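Naphthalene dioxygenase large subunit (Rhodococcus sp., PDB 2B1X) carries an inorganic two-iron two-sulfur cluster in its Rieske domain and a single iron ion in its catalytic domain, as the large subunit of a Rieske-type oxygenase. Local coordinates at residues Glu274-Glu277 / Arg278-Pro282; Trp21-Pro24 / Ala25-Asn29; Asp164-Glu167 / Asp168-Asp172. One frame throughout, in Å; residues are numbered along the deposited sequence.

Interaction 1: Glu274-Glu277 / Arg278-Pro282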
# COMPACT_ATOMS: atom_id res chain seq x y z
N GLU A 274 42.89 19.13 -24.02
CA GLU A 274 43.13 20.04 -25.13
C GLU A 274 41.95 20.97 -25.34
O GLU A 274 42.12 22.19 -25.40
CB GLU A 274 43.32 19.24 -26.41
CG GLU A 274 44.72 19.19 -26.98
CD GLU A 274 44.71 18.83 -28.47
OE1 GLU A 274 44.21 17.73 -28.82
OE2 GLU A 274 45.18 19.66 -29.29
N GLU A 275 40.77 20.37 -25.45
CA GLU A 275 39.55 21.10 -25.79
C GLU A 275 39.16 22.05 -24.64
O GLU A 275 38.86 23.22 -24.87
CB GLU A 275 38.42 20.14 -26.21
CG GLU A 275 38.77 19.36 -27.50
CD GLU A 275 37.70 18.38 -27.95
OE1 GLU A 275 36.63 18.26 -27.29
OE2 GLU A 275 37.91 17.74 -29.01
N LEU A 276 39.22 21.56 -23.40
CA LEU A 276 38.79 22.36 -22.26
C LEU A 276 39.67 23.62 -22.04
O LEU A 276 39.19 24.70 -21.70
CB LEU A 276 38.65 21.50 -20.98
CG LEU A 276 39.86 21.13 -20.13
CD1 LEU A 276 40.29 22.28 -19.22
CD2 LEU A 276 39.54 19.89 -19.28
N GLU A 277 40.96 23.48 -22.29
CA GLU A 277 41.88 24.62 -22.26
C GLU A 277 41.54 25.71 -23.28
O GLU A 277 41.92 26.87 -23.12
CB GLU A 277 43.31 24.15 -22.47
CG GLU A 277 43.85 23.35 -21.30
CD GLU A 277 45.29 22.87 -21.48
OE1 GLU A 277 45.68 22.41 -22.59
OE2 GLU A 277 46.05 22.95 -20.47
N ARG A 278 40.80 25.33 -24.31
CA ARG A 278 40.40 26.25 -25.37
C ARG A 278 38.94 26.69 -25.20
O ARG A 278 38.58 27.80 -25.60
CB ARG A 278 40.74 25.58 -26.71
CG ARG A 278 39.87 25.84 -27.92
CD ARG A 278 40.33 25.04 -29.13
NE ARG A 278 39.43 23.92 -29.44
CZ ARG A 278 39.83 22.67 -29.71
NH1 ARG A 278 41.12 22.35 -29.69
NH2 ARG A 278 38.93 21.75 -30.00
N ARG A 279 38.10 25.85 -24.58
CA ARG A 279 36.68 26.16 -24.44
C ARG A 279 36.37 27.02 -23.20
O ARG A 279 35.47 27.85 -23.23
CB ARG A 279 35.84 24.89 -24.43
CG ARG A 279 35.86 24.11 -25.73
CD ARG A 279 34.83 23.00 -25.78
NE ARG A 279 33.47 23.51 -25.66
CZ ARG A 279 32.74 23.90 -26.69
NH1 ARG A 279 33.24 23.84 -27.91
NH2 ARG A 279 31.49 24.34 -26.50
N LEU A 280 37.12 26.82 -22.12
CA LEU A 280 36.84 27.51 -20.85
C LEU A 280 37.78 28.71 -20.71
O LEU A 280 38.83 28.74 -21.36
CB LEU A 280 37.03 26.57 -19.66
CG LEU A 280 36.22 25.27 -19.64
CD1 LEU A 280 36.76 24.36 -18.54
CD2 LEU A 280 34.72 25.54 -19.47
N THR A 281 37.40 29.69 -19.89
CA THR A 281 38.27 30.85 -19.62
C THR A 281 39.44 30.43 -18.73
O THR A 281 39.34 29.48 -17.97
CB THR A 281 37.52 32.04 -18.94
OG1 THR A 281 37.22 31.71 -17.57
CG2 THR A 281 36.15 32.31 -19.61
N PRO A 282 40.56 31.15 -18.83
CA PRO A 282 41.72 30.87 -17.97
C PRO A 282 41.36 30.76 -16.48
O PRO A 282 41.90 29.90 -15.75
CB PRO A 282 42.66 32.05 -18.25
CG PRO A 282 42.30 32.49 -19.64
CD PRO A 282 40.80 32.29 -19.74
O HOH W 1 41.67 29.42 -21.42

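Interaction 2: Trp21-Pro24 / Ala25-Asn29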
# COMPACT_ATOMS: atom_id res chain seq x y z
N TRP A 21 21.79 30.43 12.85
CA TRP A 21 22.19 29.44 11.84
C TRP A 21 21.50 28.07 12.08
O TRP A 21 22.15 27.03 12.07
CB TRP A 21 23.72 29.26 11.77
CG TRP A 21 24.50 30.50 11.28
CD1 TRP A 21 24.08 31.81 11.34
CD2 TRP A 21 25.80 30.52 10.67
NE1 TRP A 21 25.04 32.64 10.81
CE2 TRP A 21 26.11 31.88 10.41
CE3 TRP A 21 26.75 29.54 10.36
CZ2 TRP A 21 27.33 32.28 9.81
CZ3 TRP A 21 27.96 29.94 9.78
CH2 TRP A 21 28.23 31.30 9.50
N THR A 22 20.20 28.12 12.35
CA THR A 22 19.38 26.91 12.45
C THR A 22 18.20 27.05 11.52
O THR A 22 17.95 28.13 11.00
CB THR A 22 18.87 26.65 13.88
OG1 THR A 22 17.94 27.67 14.26
CG2 THR A 22 20.01 26.75 14.92
N VAL A 23 17.48 25.95 11.29
CA VAL A 23 16.27 25.95 10.46
C VAL A 23 15.25 25.04 11.16
O VAL A 23 15.68 24.02 11.71
CB VAL A 23 16.58 25.43 9.00
CG1 VAL A 23 15.28 25.22 8.16
CG2 VAL A 23 17.46 26.41 8.28
N PRO A 24 13.96 25.41 11.21
CA PRO A 24 12.92 24.54 11.79
C PRO A 24 12.82 23.16 11.16
O PRO A 24 12.78 23.03 9.94
CB PRO A 24 11.61 25.30 11.49
CG PRO A 24 12.04 26.72 11.35
CD PRO A 24 13.38 26.68 10.73
N ALA A 25 12.76 22.16 12.02
CA ALA A 25 12.68 20.76 11.61
C ALA A 25 11.39 20.40 10.90
O ALA A 25 11.31 19.34 10.25
CB ALA A 25 12.89 19.83 12.86
N ALA A 26 10.36 21.23 11.07
CA ALA A 26 9.06 20.92 10.53
C ALA A 26 9.06 20.90 9.00
O ALA A 26 8.09 20.44 8.40
CB ALA A 26 8.03 21.91 11.03
N ILE A 27 10.13 21.36 8.37
CA ILE A 27 10.14 21.46 6.90
C ILE A 27 10.42 20.14 6.17
O ILE A 27 10.19 20.07 4.96
CB ILE A 27 11.11 22.53 6.41
CG1 ILE A 27 12.55 22.07 6.63
CG2 ILE A 27 10.80 23.89 7.05
CD1 ILE A 27 13.57 22.86 5.85
N ILE A 28 10.87 19.11 6.88
CA ILE A 28 11.32 17.89 6.25
C ILE A 28 10.20 16.93 5.79
O ILE A 28 10.19 16.48 4.63
CB ILE A 28 12.36 17.14 7.14
CG1 ILE A 28 13.65 17.96 7.25
CG2 ILE A 28 12.67 15.77 6.58
CD1 ILE A 28 14.56 17.52 8.37
N ASN A 29 9.30 16.60 6.70
CA ASN A 29 8.27 15.61 6.42
C ASN A 29 6.93 16.10 6.99
O ASN A 29 6.60 15.83 8.14
CB ASN A 29 8.67 14.28 7.06
CG ASN A 29 7.67 13.18 6.82
OD1 ASN A 29 6.67 13.38 6.10
ND2 ASN A 29 7.89 12.03 7.45

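Interaction 3: Asp164-Glu167 / Asp168-Asp172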
# COMPACT_ATOMS: atom_id res chain seq x y z
N ASP A 164 11.64 34.40 -14.42
CA ASP A 164 12.88 34.95 -14.94
C ASP A 164 13.46 33.94 -15.91
O ASP A 164 13.21 32.73 -15.77
CB ASP A 164 13.89 35.20 -13.80
CG ASP A 164 13.49 36.36 -12.91
OD1 ASP A 164 12.90 37.33 -13.44
OD2 ASP A 164 13.71 36.38 -11.66
N SER A 165 14.22 34.41 -16.88
CA SER A 165 14.81 33.51 -17.86
C SER A 165 15.71 32.50 -17.16
O SER A 165 16.30 32.81 -16.12
CB SER A 165 15.59 34.30 -18.91
OG SER A 165 16.86 34.68 -18.43
N LEU A 166 15.83 31.32 -17.73
CA LEU A 166 16.77 30.32 -17.24
C LEU A 166 18.13 30.93 -16.91
O LEU A 166 18.69 30.69 -15.83
CB LEU A 166 16.94 29.18 -18.25
CG LEU A 166 17.17 27.71 -17.82
CD1 LEU A 166 18.27 27.03 -18.64
CD2 LEU A 166 17.37 27.41 -16.28
N GLU A 167 18.67 31.70 -17.85
CA GLU A 167 20.03 32.27 -17.68
C GLU A 167 20.14 33.19 -16.47
O GLU A 167 21.14 33.16 -15.77
CB GLU A 167 20.57 32.95 -18.97
CG GLU A 167 20.65 32.02 -20.18
CD GLU A 167 21.98 32.02 -20.95
OE1 GLU A 167 22.91 32.82 -20.64
OE2 GLU A 167 22.08 31.21 -21.92
N ASP A 168 19.11 34.01 -16.24
CA ASP A 168 19.06 34.84 -15.02
C ASP A 168 18.93 33.96 -13.75
O ASP A 168 19.56 34.23 -12.72
CB ASP A 168 17.89 35.83 -15.11
CG ASP A 168 18.20 37.03 -16.04
OD1 ASP A 168 19.31 37.14 -16.58
OD2 ASP A 168 17.35 37.91 -16.29
N TYR A 169 18.12 32.92 -13.85
CA TYR A 169 17.91 32.00 -12.73
C TYR A 169 19.19 31.28 -12.32
O TYR A 169 19.48 31.11 -11.12
CB TYR A 169 16.83 31.00 -13.12
CG TYR A 169 16.46 29.97 -12.08
CD1 TYR A 169 15.59 30.28 -11.05
CD2 TYR A 169 16.96 28.68 -12.15
CE1 TYR A 169 15.22 29.31 -10.09
CE2 TYR A 169 16.61 27.71 -11.20
CZ TYR A 169 15.73 28.04 -10.18
OH TYR A 169 15.34 27.08 -9.26
N LEU A 170 19.97 30.85 -13.30
CA LEU A 170 21.23 30.20 -13.02
C LEU A 170 22.23 31.26 -12.54
O LEU A 170 22.99 31.03 -11.56
CB LEU A 170 21.72 29.43 -14.25
CG LEU A 170 20.78 28.29 -14.70
CD1 LEU A 170 21.29 27.72 -16.00
CD2 LEU A 170 20.58 27.18 -13.65
N GLY A 171 22.20 32.43 -13.19
CA GLY A 171 23.06 33.53 -12.78
C GLY A 171 24.52 33.14 -12.71
O GLY A 171 25.07 32.56 -13.67
N ASP A 172 25.17 33.45 -11.58
CA ASP A 172 26.59 33.24 -11.42
C ASP A 172 26.98 31.76 -11.42
O ASP A 172 28.14 31.41 -11.64
CB ASP A 172 27.06 33.89 -10.12
CG ASP A 172 27.19 35.41 -10.22
OD1 ASP A 172 27.22 35.97 -11.34
OD2 ASP A 172 27.26 36.15 -9.21
O HOH W 2 15.06 37.40 -16.85

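Interaction 1: Glu274-Glu277 / Arg278-Pro282
Leu276 and Leu280 form the tight side of this last turn of helix 270-279, one turn apart, with Leu276 CD1 4.2 Å from Leu280 CD1. Branched, wholly apolar chains suit this face, which meets Phe265 of a loop and Phe288 and Val285 of helix 282-288. Beneath it, Leu280 N donates to Leu276 O at 3.0 Å. Glu275 O takes two N-H groups, Arg279 N at 2.8 Å and Arg278 N from above the carbonyl plane. This mixed i+4 and i+3 pairing fits a helix about to end, and Leu280 is the first residue to leave helical angles.

The loose side is that of exposed Glu277, where water 1 donates to Glu277 O and Leu280 O, bridging carbonyls at the helix end. Between lies a polar, partly anchored face. Arg278, bent at chi3 (107°), runs alongside Glu275 and lays a guanidinium face over that residue's CB, although the position of NH2 is less sure. Arg279 pairs with Asp185 and Asp182, and Asp185 N binds Glu275 OE1; the pairing of Arg278 with Asp185 is less certain. The charges thus tie the helix end mainly to the 182-185 region rather than to one another.

Interaction 2: Trp21-Pro24 / Ala25-Asn29
Val23 and Ile27 meet where a short antiparallel strand, 22-24, runs into a single 3-10 turn at 25-27 ahead of helix 31-40. The apolar contact comes first: Val23 CG1 lies 3.7 Å from Ile27 CD1, and the two side chains cross at about a right angle. CG1 of Val23 stands opposite the backbone N (chi1 172°), which carries this methyl forward along the chain to Ile27. Their apolar, methyl-bearing branches suit a buried contact on which Leu428 of helix 422-436 packs from outside, with Trp431 adding to the cover of Ile27.

Backbone bonding is directed elsewhere, and no hydrogen bond joins the two segments. Trp21, Val23 and Ala25 pair with Tyr395, Leu393 and Gly391, so the strand is zipped to 392-394. Pro24 has no N-H to offer, which costs the strand nothing here because the bonds come from Val23 and Ala25 on either side of it. Pro24 O comes within 3.2 Å of Ala26 N, but the angle is poor. The turn itself has a weak bond from Ile28 N to Ala25 O.

What fills the space beside Pro24 O is carbon: Ile27 straddles it, with CG1 at 3.5 Å and CG2 at 3.6 Å from that oxygen.

Interaction 3: Asp164-Glu167 / Asp168-Asp172
Ser165 and Asp168 face each other across the first turn of helix 166-170, where Ser165 is the N-cap. Its chi1 of 80° brings OG over the first turn, toward Asp168 N, from which it accepts at 3.2 Å in a nearly straight bond (167°). A short hydroxyl suits this place because it can reach an amide that has no preceding helical carbonyl to use. The Asp168 carboxylate leans toward the cap in return, its CG 3.6 Å from Ser165 OG. Water 2 accepts from Ser165 N, but it lies implausibly close to Asp168 OD2, which leaves a bridge between the two residues doubtful.

On the buried side, Leu166 and Leu170 run at a slant to each other, Leu166 CD2 resting 3.9 Å from Leu170 CG, and both pack on Tyr151 of strand 147-151. The same CD2 approaches the Tyr169 ring obliquely, 4.3 Å from its CD2. With CG opposite its backbone N (chi1 -180°), Tyr169 swings its ring away from this turn, among Trp46, His247 and His249, and its OH bonds Phe299 O.

At the far end Gly171 N reaches Glu167 O at 2.9 Å. Gly171 then takes a positive phi, an easy conformation without a side chain, and Lys174 NZ bonds both Glu167 O and Gly171 O. Ser165 thus satisfies Asp168 N, and the carboxylate nearby would probably be favourable at the helix start, while the leucines and tyrosine anchor the helix to its surroundings.

Overall arrangement
From the N terminus, the chain first makes interaction 2, then interaction 3, then interaction 1. Each is a local turn within one continuous run of residues, so the three stand in series; none nests within or crosses another. Interaction 2 bends the chain from the little sheet with strand 392-394 toward helix 31-40, beside C-terminal helix 422-436. Interaction 3, with its centre about 27 Å away, shapes the short helix that follows strand 154-158 and packs on strand 147-151. Interaction 1, centred about 23 Å further on, closes helix 270-279 before helix 282-288. Interactions 1 and 2 lie on opposite sides of the chain's centre, and no two contacts touch.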